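Beta-agarase AgaA (Microbulbifer thermotolerans, PDB 3WZ1) cleaves agarose internally at its beta-1,4-galactosidic linkages, giving mainly neoagarotetraose, through the GH16 catalytic domain seen here. Local coordinates at residues A[24-29]-A[44-48]; A[120-124]-A[231-235]; A[77-81]-A[251-256]. All coordinates share one frame. Numbering follows the deposited sequence.

Interaction 1: residues A[24-29]-A[44-48]. With NA (sodium ion), chain B.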
ATOM      1  N   PRO A  24     -12.875  -1.540  12.648  1.00 11.79           N
ATOM      2  CA  PRO A  24     -13.216  -2.912  12.251  1.00 11.74           C
ATOM      3  C   PRO A  24     -12.707  -3.401  10.886  1.00 10.90           C
ATOM      4  O   PRO A  24     -12.770  -4.599  10.621  1.00 11.78           O
ATOM      5  CB  PRO A  24     -14.750  -2.914  12.279  1.00 12.60           C
ATOM      6  CG  PRO A  24     -15.141  -1.487  12.153  1.00 13.36           C
ATOM      7  CD  PRO A  24     -14.071  -0.707  12.857  1.00 12.41           C
ATOM      8  N   LEU A  25     -12.177  -2.530  10.037  1.00  9.84           N
ATOM      9  CA  LEU A  25     -11.551  -2.976   8.796  1.00  9.65           C
ATOM     10  C   LEU A  25     -10.270  -3.779   9.059  1.00  9.65           C
ATOM     11  O   LEU A  25      -9.803  -4.535   8.207  1.00  9.47           O
ATOM     12  CB  LEU A  25     -11.250  -1.784   7.874  1.00  9.89           C
ATOM     13  CG  LEU A  25     -10.604  -2.099   6.532  1.00  9.95           C
ATOM     14  CD1 LEU A  25     -11.449  -3.030   5.672  1.00 10.26           C
ATOM     15  CD2 LEU A  25     -10.298  -0.810   5.781  1.00 10.50           C
ATOM     16  N   SER A  26      -9.699  -3.609  10.248  1.00  9.11           N
ATOM     17  CA  SER A  26      -8.453  -4.296  10.598  1.00  9.17           C
ATOM     18  C   SER A  26      -8.622  -5.807  10.431  1.00  9.11           C
ATOM     19  O   SER A  26      -9.647  -6.369  10.838  1.00  9.99           O
ATOM     20  CB  SER A  26      -8.034  -3.969  12.023  1.00  9.31           C
ATOM     21  OG  SER A  26      -7.994  -2.553  12.219  1.00  9.25           O
ATOM     22  N   ASP A  27      -7.630  -6.436   9.812  1.00  9.31           N
ATOM     23  CA  ASP A  27      -7.707  -7.841   9.389  1.00  9.42           C
ATOM     24  C   ASP A  27      -6.309  -8.445   9.522  1.00  9.52           C
ATOM     25  O   ASP A  27      -5.378  -7.937   8.927  1.00  9.57           O
ATOM     26  CB  ASP A  27      -8.259  -7.952   7.949  1.00  9.65           C
ATOM     27  CG  ASP A  27      -8.757  -9.351   7.594  1.00  9.84           C
ATOM     28  OD1 ASP A  27      -8.452 -10.305   8.340  1.00  9.83           O
ATOM     29  OD2 ASP A  27      -9.444  -9.496   6.544  1.00  9.91           O
ATOM     30  N   ASP A  28      -6.184  -9.524  10.299  1.00  9.80           N
ATOM     31  CA  ASP A  28      -4.931 -10.269  10.377  1.00 10.05           C
ATOM     32  C   ASP A  28      -4.931 -11.574   9.573  1.00 10.29           C
ATOM     33  O   ASP A  28      -4.004 -12.368   9.672  1.00 10.10           O
ATOM     34  CB  ASP A  28      -4.473 -10.475  11.836  1.00 10.89           C
ATOM     35  CG  ASP A  28      -5.420 -11.321  12.647  1.00 11.91           C
ATOM     36  OD1 ASP A  28      -6.509 -11.706  12.139  1.00 13.27           O
ATOM     37  OD2 ASP A  28      -5.078 -11.603  13.824  1.00 11.63           O
ATOM     38  N   PHE A  29      -5.965 -11.776   8.757  1.00  9.99           N
ATOM     39  CA  PHE A  29      -5.935 -12.783   7.695  1.00 10.57           C
ATOM     40  C   PHE A  29      -5.746 -14.207   8.211  1.00 11.34           C
ATOM     41  O   PHE A  29      -5.120 -15.043   7.567  1.00 11.75           O
ATOM     42  CB  PHE A  29      -4.875 -12.401   6.639  1.00 10.12           C
ATOM     43  CG  PHE A  29      -5.168 -11.085   5.966  1.00 10.28           C
ATOM     44  CD1 PHE A  29      -6.301 -10.933   5.179  1.00 10.21           C
ATOM     45  CD2 PHE A  29      -4.328  -9.984   6.144  1.00 10.40           C
ATOM     46  CE1 PHE A  29      -6.592  -9.727   4.599  1.00 10.34           C
ATOM     47  CE2 PHE A  29      -4.618  -8.772   5.559  1.00 10.29           C
ATOM     48  CZ  PHE A  29      -5.750  -8.652   4.776  1.00 10.26           C
ATOM     49  N   GLU A  44     -16.566  -9.832   4.162  1.00 12.87           N
ATOM     50  CA  GLU A  44     -17.052  -8.927   5.188  1.00 14.31           C
ATOM     51  C   GLU A  44     -16.349  -7.568   5.103  1.00 13.33           C
ATOM     52  O   GLU A  44     -16.927  -6.533   5.469  1.00 13.39           O
ATOM     53  CB  GLU A  44     -16.853  -9.498   6.589  1.00 17.09           C
ATOM     54  CG  GLU A  44     -17.784 -10.632   6.991  1.00 21.18           C
ATOM     55  CD  GLU A  44     -17.336 -11.268   8.310  1.00 24.87           C
ATOM     56  OE1 GLU A  44     -16.708 -10.565   9.143  1.00 30.44           O
ATOM     57  OE2 GLU A  44     -17.562 -12.477   8.513  1.00 31.31           O
ATOM     58  N   ARG A  45     -15.100  -7.576   4.644  1.00 11.80           N
ATOM     59  CA  ARG A  45     -14.302  -6.350   4.580  1.00 11.55           C
ATOM     60  C   ARG A  45     -13.890  -5.924   3.182  1.00 10.66           C
ATOM     61  O   ARG A  45     -13.722  -4.725   2.930  1.00 10.58           O
ATOM     62  CB  ARG A  45     -13.016  -6.525   5.399  1.00 12.00           C
ATOM     63  CG  ARG A  45     -13.253  -6.605   6.895  1.00 12.92           C
ATOM     64  CD  ARG A  45     -11.982  -6.969   7.632  1.00 13.48           C
ATOM     65  NE  ARG A  45     -12.235  -6.883   9.066  1.00 14.35           N
ATOM     66  CZ  ARG A  45     -12.877  -7.800   9.780  1.00 16.31           C
ATOM     67  NH1 ARG A  45     -13.312  -8.938   9.237  1.00 17.10           N
ATOM     68  NH2 ARG A  45     -13.101  -7.564  11.062  1.00 18.51           N
ATOM     69  N   TRP A  46     -13.659  -6.910   2.313  1.00 10.23           N
ATOM     70  CA  TRP A  46     -12.895  -6.709   1.073  1.00  9.96           C
ATOM     71  C   TRP A  46     -13.664  -7.043  -0.172  1.00 10.22           C
ATOM     72  O   TRP A  46     -14.575  -7.877  -0.158  1.00 10.67           O
ATOM     73  CB  TRP A  46     -11.613  -7.567   1.058  1.00  9.43           C
ATOM     74  CG  TRP A  46     -10.774  -7.367   2.304  1.00  9.38           C
ATOM     75  CD1 TRP A  46     -10.657  -8.227   3.352  1.00  9.56           C
ATOM     76  CD2 TRP A  46      -9.996  -6.208   2.637  1.00  9.41           C
ATOM     77  NE1 TRP A  46      -9.834  -7.679   4.318  1.00  9.44           N
ATOM     78  CE2 TRP A  46      -9.419  -6.445   3.900  1.00  9.60           C
ATOM     79  CE3 TRP A  46      -9.705  -5.008   1.977  1.00  9.82           C
ATOM     80  CZ2 TRP A  46      -8.593  -5.507   4.527  1.00 10.02           C
ATOM     81  CZ3 TRP A  46      -8.881  -4.088   2.597  1.00  9.78           C
ATOM     82  CH2 TRP A  46      -8.339  -4.343   3.851  1.00  9.75           C
ATOM     83  N   LYS A  47     -13.275  -6.398  -1.256  1.00 10.27           N
ATOM     84  CA  LYS A  47     -13.656  -6.836  -2.593  1.00 10.67           C
ATOM     85  C   LYS A  47     -12.394  -7.156  -3.381  1.00 10.30           C
ATOM     86  O   LYS A  47     -11.313  -6.603  -3.099  1.00 10.49           O
ATOM     87  CB  LYS A  47     -14.484  -5.754  -3.309  1.00 11.91           C
ATOM     88  CG  LYS A  47     -13.694  -4.486  -3.663  1.00 13.28           C
ATOM     89  CD  LYS A  47     -14.463  -3.413  -4.429  1.00 15.24           C
ATOM     90  CE  LYS A  47     -14.762  -3.791  -5.882  1.00 15.73           C
ATOM     91  NZ  LYS A  47     -13.661  -3.914  -6.898  1.00 14.12           N
ATOM     92  N   GLU A  48     -12.511  -8.039  -4.378  1.00 10.13           N
ATOM     93  CA  GLU A  48     -11.401  -8.238  -5.313  1.00 10.04           C
ATOM     94  C   GLU A  48     -11.310  -7.036  -6.239  1.00 10.19           C
ATOM     95  O   GLU A  48     -12.338  -6.441  -6.594  1.00 10.86           O
ATOM     96  CB  GLU A  48     -11.595  -9.516  -6.124  1.00 10.53           C
ATOM     97  CG  GLU A  48     -11.458 -10.766  -5.255  1.00 10.35           C
ATOM     98  CD  GLU A  48     -12.442 -11.857  -5.607  1.00 10.93           C
ATOM     99  OE1 GLU A  48     -12.003 -13.009  -5.799  1.00 10.04           O
ATOM    100  OE2 GLU A  48     -13.665 -11.538  -5.656  1.00 13.43           O
TER
HETATM  101 NA    NA B 401      -1.700 -12.611   9.811  1.00 10.80          NA
HETATM  102  O   HOH W   1     -10.935  -5.986  13.266  1.00 21.98           O
HETATM  103  O   HOH W   2     -12.204 -10.122   6.801  1.00 16.83           O
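The contact lies beside a sodium site, at a loop that forms an Asx turn. Asp27 OD1 accepts from Phe29 N (2.9 Å), closing the turn, and the residue between them, Asp28, gives its backbone O to the sodium ion at 2.3 Å; Asp4, Gly72 and Asp267 also bind this ion. The other carboxylate oxygen of Asp27 faces segment 44-48: OD2 accepts from Trp46 NE1 (2.9 Å, near-linear) in the plane of the indole, and is also hydrogen-bonded to the hydroxyl of Tyr31. One side chain thus shapes its own loop and fixes the indole of the next strand. Around that indole the packing is apolar. Leu25 CD1 sits over the six-membered ring in a CH-pi contact, 4.0 Å from its centroid, while the Phe29 ring is tilted 28° and slid aside, its CZ 4.2 Å from Trp46 CZ2, so the two rings barely overlap. Arg45, at the junction of helix 40-45 and strand 46-48, reaches back over the loop instead. Its NE donates to Pro24 O (2.8 Å), with a weak second bond from NH2 to the same oxygen (3.0 Å). Water 2 links Arg45 NH1 (2.9 Å) to Asp27 OD2 (2.8 Å); Arg45 NE and Asp27 OD2 are 4.6 Å apart, with the oxygen well out of the guanidinium plane, so only the charges are near. Trp46 also packs on Ile92 and Val269, from strands 87-94 and 264-276. The arrangement is that of a connecting loop folded against a beta-sheet of the GH16 jelly roll, with its turn held by an Asx hydrogen bond and a metal ion.

Interaction 2: residues A[120-124]-A[231-235]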
ATOM      1  N   TRP A 120      -1.991   1.036   0.055  1.00  7.63           N
ATOM      2  CA  TRP A 120      -2.225   2.432  -0.284  1.00  7.54           C
ATOM      3  C   TRP A 120      -3.715   2.768  -0.241  1.00  7.89           C
ATOM      4  O   TRP A 120      -4.550   1.902  -0.004  1.00  7.71           O
ATOM      5  CB  TRP A 120      -1.614   2.756  -1.645  1.00  7.76           C
ATOM      6  CG  TRP A 120      -2.207   2.031  -2.801  1.00  7.71           C
ATOM      7  CD1 TRP A 120      -2.189   0.686  -3.036  1.00  7.57           C
ATOM      8  CD2 TRP A 120      -2.863   2.621  -3.931  1.00  7.71           C
ATOM      9  NE1 TRP A 120      -2.781   0.407  -4.233  1.00  7.87           N
ATOM     10  CE2 TRP A 120      -3.223   1.574  -4.800  1.00  7.72           C
ATOM     11  CE3 TRP A 120      -3.177   3.925  -4.282  1.00  7.97           C
ATOM     12  CZ2 TRP A 120      -3.884   1.796  -6.011  1.00  7.93           C
ATOM     13  CZ3 TRP A 120      -3.851   4.148  -5.473  1.00  8.05           C
ATOM     14  CH2 TRP A 120      -4.193   3.086  -6.326  1.00  7.82           C
ATOM     15  N   PHE A 121      -3.993   4.056  -0.451  1.00  8.15           N
ATOM     16  CA  PHE A 121      -5.298   4.649  -0.217  1.00  8.64           C
ATOM     17  C   PHE A 121      -5.663   5.592  -1.324  1.00  8.36           C
ATOM     18  O   PHE A 121      -4.835   6.352  -1.776  1.00  8.59           O
ATOM     19  CB  PHE A 121      -5.276   5.378   1.146  1.00  8.81           C
ATOM     20  CG  PHE A 121      -5.071   4.420   2.264  1.00  9.50           C
ATOM     21  CD1 PHE A 121      -6.169   3.813   2.876  1.00  9.75           C
ATOM     22  CD2 PHE A 121      -3.800   3.984   2.577  1.00 10.04           C
ATOM     23  CE1 PHE A 121      -5.985   2.813   3.826  1.00  9.81           C
ATOM     24  CE2 PHE A 121      -3.615   2.979   3.509  1.00 10.12           C
ATOM     25  CZ  PHE A 121      -4.705   2.405   4.126  1.00 10.21           C
ATOM     26  N   LEU A 122      -6.905   5.510  -1.772  1.00  8.59           N
ATOM     27  CA  LEU A 122      -7.372   6.343  -2.883  1.00  8.71           C
ATOM     28  C   LEU A 122      -8.819   6.744  -2.697  1.00  9.47           C
ATOM     29  O   LEU A 122      -9.648   5.928  -2.315  1.00  9.46           O
ATOM     30  CB  LEU A 122      -7.223   5.575  -4.211  1.00  8.94           C
ATOM     31  CG  LEU A 122      -7.467   6.343  -5.507  1.00  8.91           C
ATOM     32  CD1 LEU A 122      -6.448   7.456  -5.690  1.00  9.10           C
ATOM     33  CD2 LEU A 122      -7.433   5.369  -6.671  1.00  9.19           C
ATOM     34  N   SER A 123      -9.115   8.008  -2.983  1.00  9.61           N
ATOM     35  CA  SER A 123     -10.489   8.505  -2.941  1.00 10.03           C
ATOM     36  C   SER A 123     -11.311   7.929  -4.086  1.00 10.21           C
ATOM     37  O   SER A 123     -10.764   7.537  -5.117  1.00  9.99           O
ATOM     38  CB  SER A 123     -10.513  10.046  -2.959  1.00 10.35           C
ATOM     39  OG  SER A 123      -9.980  10.552  -4.167  1.00 10.43           O
ATOM     40  N   ALA A 124     -12.631   7.887  -3.915  1.00 10.44           N
ATOM     41  CA  ALA A 124     -13.509   7.295  -4.922  1.00 11.11           C
ATOM     42  C   ALA A 124     -13.358   7.925  -6.306  1.00 11.35           C
ATOM     43  O   ALA A 124     -13.558   7.252  -7.318  1.00 12.04           O
ATOM     44  CB  ALA A 124     -14.945   7.434  -4.463  1.00 11.57           C
ATOM     45  N   PRO A 231     -12.706  10.808   1.747  1.00 10.46           N
ATOM     46  CA  PRO A 231     -12.572   9.436   2.240  1.00 10.40           C
ATOM     47  C   PRO A 231     -11.750   8.597   1.271  1.00 10.25           C
ATOM     48  O   PRO A 231     -11.848   8.793   0.053  1.00 10.47           O
ATOM     49  CB  PRO A 231     -14.006   8.934   2.291  1.00 10.85           C
ATOM     50  CG  PRO A 231     -14.860  10.170   2.312  1.00 11.00           C
ATOM     51  CD  PRO A 231     -14.115  11.170   1.497  1.00 11.08           C
ATOM     52  N   MET A 232     -10.921   7.697   1.800  1.00  9.83           N
ATOM     53  CA  MET A 232     -10.074   6.883   0.930  1.00  9.65           C
ATOM     54  C   MET A 232     -10.232   5.406   1.233  1.00  9.72           C
ATOM     55  O   MET A 232     -10.304   4.994   2.395  1.00  9.62           O
ATOM     56  CB  MET A 232      -8.599   7.250   1.081  1.00 10.33           C
ATOM     57  CG  MET A 232      -8.280   8.682   0.700  1.00 10.29           C
ATOM     58  SD  MET A 232      -6.506   8.966   0.783  1.00 10.94           S
ATOM     59  CE  MET A 232      -6.480  10.761   0.735  1.00 10.43           C
ATOM     60  N   TYR A 233     -10.248   4.609   0.167  1.00  9.52           N
ATOM     61  CA  TYR A 233     -10.359   3.165   0.272  1.00  9.98           C
ATOM     62  C   TYR A 233      -8.970   2.559   0.436  1.00  8.97           C
ATOM     63  O   TYR A 233      -8.007   3.023  -0.190  1.00  9.73           O
ATOM     64  CB  TYR A 233     -11.049   2.580  -0.973  1.00 10.29           C
ATOM     65  CG  TYR A 233     -12.476   3.062  -1.070  1.00 11.13           C
ATOM     66  CD1 TYR A 233     -12.779   4.282  -1.656  1.00 11.51           C
ATOM     67  CD2 TYR A 233     -13.502   2.315  -0.511  1.00 11.22           C
ATOM     68  CE1 TYR A 233     -14.076   4.753  -1.670  1.00 12.44           C
ATOM     69  CE2 TYR A 233     -14.807   2.783  -0.528  1.00 11.75           C
ATOM     70  CZ  TYR A 233     -15.066   3.993  -1.109  1.00 12.30           C
ATOM     71  OH  TYR A 233     -16.367   4.477  -1.124  1.00 15.25           O
ATOM     72  N   ALA A 234      -8.874   1.532   1.275  1.00  8.70           N
ATOM     73  CA  ALA A 234      -7.638   0.772   1.416  1.00  8.42           C
ATOM     74  C   ALA A 234      -7.470  -0.182   0.251  1.00  8.45           C
ATOM     75  O   ALA A 234      -8.413  -0.907  -0.089  1.00  8.57           O
ATOM     76  CB  ALA A 234      -7.668   0.007   2.725  1.00  8.49           C
ATOM     77  N   ILE A 235      -6.267  -0.220  -0.326  1.00  8.13           N
ATOM     78  CA  ILE A 235      -5.974  -1.078  -1.458  1.00  7.96           C
ATOM     79  C   ILE A 235      -4.668  -1.799  -1.183  1.00  8.01           C
ATOM     80  O   ILE A 235      -3.672  -1.197  -0.762  1.00  7.69           O
ATOM     81  CB  ILE A 235      -5.862  -0.259  -2.770  1.00  8.18           C
ATOM     82  CG1 ILE A 235      -7.111   0.629  -2.960  1.00  8.50           C
ATOM     83  CG2 ILE A 235      -5.639  -1.170  -3.956  1.00  8.19           C
ATOM     84  CD1 ILE A 235      -6.962   1.651  -4.071  1.00  8.82           C
TER
HETATM   85  O   HOH W   3     -13.975   9.037  -1.563  1.00 13.73           O
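Trp120 begins the antiparallel ladder: its N donates to Ile235 O (2.9 Å) and its O accepts from Ile235 N (2.7 Å), a hydrogen-bonded pair. The indole bends over the partner strand, so that Ile235 CB lies over the five-membered ring, 3.8 Å from its centroid, in a CH-pi contact, and Trp120 CZ2 meets Ile235 CD1 at 3.6 Å. Phe121 follows as a non-hydrogen-bonded pair with Ala234, on the opposite face of the sheet; its CE1 touches Ala234 CB (3.5 Å), its CB meets Met232 SD (3.8 Å), and its CA makes a short CA-H...O contact with Tyr233 O (3.2 Å). Leu122 returns to the face of Trp120. Its N donates to Tyr233 O (3.1 Å) and its O accepts from Tyr233 N (2.9 Å), while its CB packs on Ile235 CD1 (3.9 Å). At Ser123 the pairing loosens, and the hydroxyl bonds to the turn that follows, to Asp125 and the amides of Thr127 and Glu128. At Ala124, water 3 bridges N (2.9 Å) to Pro231 O (2.7 Å), and Ala124 CB abuts the edge of the Tyr233 ring at CE1 (4.0 Å). The Trp120-Leu122 face borders the predicted catalytic residues: both side chains touch Glu129, the predicted nucleophile, and Trp120 lies about 6 Å, side chain to side chain, from Glu134, the predicted proton donor. Within the jelly-roll sheet, strand 116-123 runs between strand 232-239 and strand 128-135, which carries both glutamates, and strand 232-239 pairs on its other edge with strand 87-94.

Interaction 3: residues A[77-81]-A[251-256]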
ATOM      1  N   THR A  77      -0.274 -12.390  -5.681  1.00  8.79           N
ATOM      2  CA  THR A  77       0.684 -13.034  -6.575  1.00  9.03           C
ATOM      3  C   THR A  77       0.622 -12.424  -7.989  1.00  9.12           C
ATOM      4  O   THR A  77      -0.046 -11.413  -8.227  1.00  8.84           O
ATOM      5  CB  THR A  77       0.551 -14.563  -6.505  1.00  9.25           C
ATOM      6  OG1 THR A  77       1.701 -15.195  -7.094  1.00 10.08           O
ATOM      7  CG2 THR A  77      -0.728 -15.037  -7.156  1.00  9.40           C
ATOM      8  N   SER A  78       1.402 -13.011  -8.881  1.00  9.27           N
ATOM      9  CA  SER A  78       1.658 -12.477 -10.205  1.00  9.37           C
ATOM     10  C   SER A  78       1.841 -13.629 -11.180  1.00  9.70           C
ATOM     11  O   SER A  78       2.249 -14.740 -10.803  1.00 10.27           O
ATOM     12  CB  SER A  78       2.890 -11.578 -10.207  1.00  9.31           C
ATOM     13  OG  SER A  78       4.053 -12.267  -9.779  1.00  9.36           O
ATOM     14  N   GLY A  79       1.545 -13.358 -12.443  1.00  9.50           N
ATOM     15  CA  GLY A  79       1.788 -14.329 -13.510  1.00  9.92           C
ATOM     16  C   GLY A  79       1.695 -13.676 -14.857  1.00 10.62           C
ATOM     17  O   GLY A  79       1.123 -12.597 -14.990  1.00 11.02           O
ATOM     18  N   ARG A  80       2.278 -14.319 -15.860  1.00 10.46           N
ATOM     19  CA  ARG A  80       2.179 -13.828 -17.227  1.00 10.83           C
ATOM     20  C   ARG A  80       0.772 -14.090 -17.747  1.00 11.21           C
ATOM     21  O   ARG A  80       0.230 -15.198 -17.563  1.00 11.42           O
ATOM     22  CB  ARG A  80       3.186 -14.532 -18.127  1.00 11.16           C
ATOM     23  CG  ARG A  80       3.092 -14.127 -19.600  1.00 11.31           C
ATOM     24  CD  ARG A  80       3.459 -12.680 -19.833  1.00 11.49           C
ATOM     25  NE  ARG A  80       4.869 -12.448 -19.569  1.00 11.42           N
ATOM     26  CZ  ARG A  80       5.394 -11.327 -19.089  1.00 11.44           C
ATOM     27  NH1 ARG A  80       4.638 -10.258 -18.804  1.00 11.77           N
ATOM     28  NH2 ARG A  80       6.710 -11.265 -18.890  1.00 11.07           N
ATOM     29  N   LYS A  81       0.184 -13.084 -18.392  1.00 11.30           N
ATOM     30  CA  LYS A  81      -1.068 -13.292 -19.118  1.00 12.35           C
ATOM     31  C   LYS A  81      -0.694 -13.997 -20.421  1.00 13.68           C
ATOM     32  O   LYS A  81       0.052 -13.421 -21.226  1.00 13.78           O
ATOM     33  CB  LYS A  81      -1.772 -11.958 -19.365  1.00 12.52           C
ATOM     34  CG  LYS A  81      -2.973 -12.078 -20.291  1.00 13.06           C
ATOM     35  CD  LYS A  81      -3.719 -10.771 -20.432  1.00 13.58           C
ATOM     36  CE  LYS A  81      -4.980 -10.933 -21.284  1.00 14.20           C
ATOM     37  NZ  LYS A  81      -5.559  -9.587 -21.541  1.00 15.18           N
ATOM     38  N   PRO A 251       8.629  -7.456 -15.205  1.00 10.39           N
ATOM     39  CA  PRO A 251       9.061  -8.815 -14.923  1.00 10.26           C
ATOM     40  C   PRO A 251       9.276  -9.680 -16.164  1.00 10.69           C
ATOM     41  O   PRO A 251       8.557  -9.543 -17.164  1.00 10.47           O
ATOM     42  CB  PRO A 251       7.919  -9.406 -14.103  1.00 10.43           C
ATOM     43  CG  PRO A 251       7.275  -8.223 -13.500  1.00 10.33           C
ATOM     44  CD  PRO A 251       7.362  -7.135 -14.512  1.00 10.21           C
ATOM     45  N   THR A 252      10.234 -10.582 -16.066  1.00 10.76           N
ATOM     46  CA  THR A 252      10.436 -11.588 -17.100  1.00 10.84           C
ATOM     47  C   THR A 252       9.520 -12.789 -16.838  1.00 10.94           C
ATOM     48  O   THR A 252       9.010 -13.002 -15.723  1.00 10.43           O
ATOM     49  CB  THR A 252      11.887 -12.087 -17.112  1.00 10.77           C
ATOM     50  OG1 THR A 252      12.162 -12.764 -15.883  1.00 11.13           O
ATOM     51  CG2 THR A 252      12.863 -10.931 -17.306  1.00 10.98           C
ATOM     52  N   ASP A 253       9.322 -13.626 -17.859  1.00 11.63           N
ATOM     53  CA  ASP A 253       8.573 -14.850 -17.670  1.00 11.79           C
ATOM     54  C   ASP A 253       9.197 -15.743 -16.577  1.00 11.32           C
ATOM     55  O   ASP A 253       8.496 -16.365 -15.804  1.00 11.36           O
ATOM     56  CB  ASP A 253       8.522 -15.675 -18.967  1.00 12.64           C
ATOM     57  CG  ASP A 253       7.686 -15.036 -20.051  1.00 14.42           C
ATOM     58  OD1 ASP A 253       7.105 -13.954 -19.858  1.00 15.45           O
ATOM     59  OD2 ASP A 253       7.598 -15.646 -21.140  1.00 16.09           O
ATOM     60  N   ALA A 254      10.525 -15.782 -16.517  1.00 11.68           N
ATOM     61  CA  ALA A 254      11.209 -16.614 -15.536  1.00 11.19           C
ATOM     62  C   ALA A 254      10.930 -16.140 -14.106  1.00 10.80           C
ATOM     63  O   ALA A 254      10.719 -16.945 -13.214  1.00 10.85           O
ATOM     64  CB  ALA A 254      12.706 -16.634 -15.801  1.00 11.45           C
ATOM     65  N   GLU A 255      10.896 -14.825 -13.910  1.00 10.48           N
ATOM     66  CA  GLU A 255      10.574 -14.250 -12.601  1.00 10.47           C
ATOM     67  C   GLU A 255       9.121 -14.548 -12.218  1.00 10.32           C
ATOM     68  O   GLU A 255       8.819 -14.974 -11.109  1.00  9.88           O
ATOM     69  CB  GLU A 255      10.819 -12.748 -12.615  1.00 10.78           C
ATOM     70  CG  GLU A 255      12.289 -12.371 -12.605  1.00 11.31           C
ATOM     71  CD  GLU A 255      12.565 -10.928 -12.901  1.00 12.32           C
ATOM     72  OE1 GLU A 255      11.703 -10.231 -13.479  1.00 11.19           O
ATOM     73  OE2 GLU A 255      13.666 -10.457 -12.548  1.00 13.78           O
ATOM     74  N   LEU A 256       8.211 -14.365 -13.178  1.00 10.04           N
ATOM     75  CA  LEU A 256       6.791 -14.568 -12.913  1.00 10.01           C
ATOM     76  C   LEU A 256       6.450 -16.018 -12.609  1.00 10.21           C
ATOM     77  O   LEU A 256       5.499 -16.302 -11.898  1.00 10.64           O
ATOM     78  CB  LEU A 256       5.961 -14.089 -14.107  1.00  9.93           C
ATOM     79  CG  LEU A 256       5.947 -12.578 -14.291  1.00 10.26           C
ATOM     80  CD1 LEU A 256       5.511 -12.241 -15.696  1.00 10.44           C
ATOM     81  CD2 LEU A 256       5.043 -11.921 -13.267  1.00 10.19           C
TER
HETATM   82  O   HOH W   4       6.391  -8.033 -17.997  1.00 18.08           O
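Arg80, the last residue of its strand, supplies the polar side of this contact, and each of its guanidinium nitrogens has an acceptor. NE and NH2 both donate to the same carboxylate oxygen, Asp253 OD1, at 2.7 Å and 2.9 Å, forming a salt bridge in the guanidinium plane. NH2 donates a second time, to Pro251 O (3.1 Å). NH1 gives one bond to water 4 (2.9 Å), which in turn donates to Pro251 O (2.8 Å), and another to the backbone O of Gln86. Pro251 O therefore receives both a direct and a water-borne bond from one arginine. Leu256 CD1 sits over one face of the guanidinium, 3.5 Å from Arg80 CZ, while Asp253 OD1 and Pro251 O lie at its edge. The helix that presents Asp253 and Leu256 is short, 253-256, and opens with a capping box: Thr252 OG1 accepts from Glu255 N (3.1 Å), and Glu255 OE1 accepts from Thr252 N (3.0 Å), so the side chains of both residues satisfy each other's backbone amides. Leu256 N then bonds back to Thr252 O at 3.0 Å. Glu255 also forms a salt bridge with Arg140. Against this helix lies the end of strand 73-80, a strand of the GH16 jelly roll which pairs with strands 67-70, 87-94 and 264-276. Ser78 points its CA-to-CB bond at the helix, and its OG touches Leu256 CD2 at 3.6 Å, but the hydroxyl's polar partner is the backbone O of Asn262. The side-chain amide of Asn262, through ND2, bonds the backbone O of Leu256.

All three contacts reach the same extensive jelly-roll sheet, yet each joins different elements. Interaction 2 is strand to strand, nearest the centre of the chain and closest to the predicted catalytic residues; main-chain bonds dominate it. Interaction 1, also largely buried, sets a loop on the sheet by side-chain bonds, aromatic packing and a nearby sodium ion. The two touch, Leu25 CD2 lying 4.1 Å from Ala234 CB, so the loop packs against the face that carries Phe121 and Ala234. Interaction 3 is more peripheral, its centre about 27 Å from either of the other centres, and combines an arginine-aspartate salt bridge with a leucine packed on the guanidinium. In sequence, interaction 2 is nested within interaction 3.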